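Local coordinates for putative oxidoreductase with NAD(P)-binding Rossmann-fold domain (Clostridium difficile, PDB 3UUW) that is a dehydrogenase of the Gfo/Idh/MocA family that probably uses NAD(P) bound to its Rossmann-fold domain, at the interface of chains A and B. Numbering follows the deposited sequence. Chains: chain A/B, Putative oxidoreductase with NAD(P)-binding Rossmann-fold domain.

The interface of chains A and B. Residues chain A 27-28, 30; chain B 19, 51-52.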
loop_
_atom_site.group_PDB
_atom_site.type_symbol
_atom_site.label_atom_id
_atom_site.label_comp_id
_atom_site.label_asym_id
_atom_site.label_seq_id
_atom_site.Cartn_x
_atom_site.Cartn_y
_atom_site.Cartn_z
ATOM N N THR A 27 26.570 11.954 20.509
ATOM C CA THR A 27 27.513 13.024 20.222
ATOM C C THR A 27 26.876 14.404 20.271
ATOM O O THR A 27 27.610 15.398 20.245
ATOM C CB THR A 27 28.263 12.794 18.900
ATOM O OG1 THR A 27 27.318 12.637 17.848
ATOM C CG2 THR A 27 29.161 11.547 19.012
ATOM N N LYS A 28 25.529 14.457 20.299
ATOM C CA LYS A 28 24.777 15.680 20.617
ATOM C C LYS A 28 24.540 15.517 22.123
ATOM O O LYS A 28 23.516 14.977 22.590
ATOM C CB LYS A 28 23.481 15.774 19.826
ATOM C CG LYS A 28 22.729 17.053 20.069
ATOM C CD LYS A 28 21.436 17.072 19.297
ATOM C CE LYS A 28 20.731 18.370 19.501
ATOM N NZ LYS A 28 21.513 19.500 18.963
ATOM N N GLU A 30 23.617 16.508 25.202
ATOM C CA GLU A 30 22.785 17.502 25.907
ATOM C C GLU A 30 22.660 17.311 27.415
ATOM O O GLU A 30 22.644 18.296 28.174
ATOM C CB GLU A 30 21.369 17.522 25.304
ATOM C CG GLU A 30 21.272 17.928 23.853
ATOM C CD GLU A 30 19.824 17.992 23.348
ATOM O OE1 GLU A 30 19.450 19.017 22.749
ATOM O OE2 GLU A 30 19.050 17.030 23.566
ATOM N N GLN B 19 19.749 22.638 13.119
ATOM C CA GLN B 19 19.746 21.542 14.103
ATOM C C GLN B 19 19.239 20.217 13.570
ATOM O O GLN B 19 19.696 19.147 14.008
ATOM C CB GLN B 19 18.930 21.927 15.339
ATOM C CG GLN B 19 19.599 22.993 16.159
ATOM C CD GLN B 19 18.892 23.265 17.466
ATOM O OE1 GLN B 19 18.668 22.352 18.260
ATOM N NE2 GLN B 19 18.540 24.528 17.700
ATOM N N ASP B 51 27.028 21.121 23.322
ATOM C CA ASP B 51 26.509 19.788 22.981
ATOM C C ASP B 51 27.423 19.035 22.027
ATOM O O ASP B 51 27.576 17.821 22.140
ATOM C CB ASP B 51 25.128 19.864 22.317
ATOM C CG ASP B 51 24.033 20.392 23.237
ATOM O OD1 ASP B 51 24.205 20.464 24.464
ATOM O OD2 ASP B 51 22.959 20.729 22.690
ATOM N N TYR B 52 27.998 19.764 21.070
ATOM C CA TYR B 52 28.807 19.170 20.013
ATOM C C TYR B 52 30.317 19.405 20.166
ATOM O O TYR B 52 31.102 19.019 19.287
ATOM C CB TYR B 52 28.348 19.744 18.685
ATOM C CG TYR B 52 27.010 19.258 18.181
ATOM C CD1 TYR B 52 26.817 17.914 17.879
ATOM C CD2 TYR B 52 25.961 20.142 17.925
ATOM C CE1 TYR B 52 25.621 17.457 17.361
ATOM C CE2 TYR B 52 24.748 19.690 17.400
ATOM C CZ TYR B 52 24.585 18.342 17.121
ATOM O OH TYR B 52 23.401 17.835 16.599
HETATM O O HOH W 1 21.253 19.414 16.223
HETATM O O HOH W 2 22.359 21.053 26.897
#
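This patch is part of a two-fold symmetric homodimer interface of a Gfo/Idh/MocA-family protein; in this part of it the Rossmann-fold domains meet, with A:Lys28 against B:Tyr52. It would add to the pairing of chains within the deposited tetramer, although the structure alone does not show that this assembly forms in solution. The loop just after helix 16-26 of chain A faces the C-terminal end of helix 42-52 of chain B. With CG anti to the backbone N (chi1 -177°), the A:Lys28 chain passes obliquely over one ring face at the hydroxyl end, its CB 3.7 Å from B:Tyr52 CE1 and its CD 3.4 Å from B:Tyr52 OH. A bend at chi4 (64°) turns the amino group back towards the phenol, where A:Lys28 NZ and B:Tyr52 OH make at most a weak hydrogen bond (3.5 Å). A water bridges the two more closely: in plane at the ring edge, it lies 2.7 Å from B:Tyr52 OH and also bonds A:Lys28 NZ (2.8 Å) and the backbone O of B:Gln19. A:Glu30 CG lies 3.5 Å from the carboxylate oxygen B:Asp51 OD2, the side chains crossing with carboxylate planes 79° apart. A second water joins B:Asp51 OD1 to A:Glu30 O. A:Lys28 NZ, 4.2 Å from B:Asp51 OD2, may ease the proximity of the acids without a direct salt bridge. The backbone O atoms of A:Thr27 and B:Asp51, both acceptors, approach unfavourably to 3.1 Å.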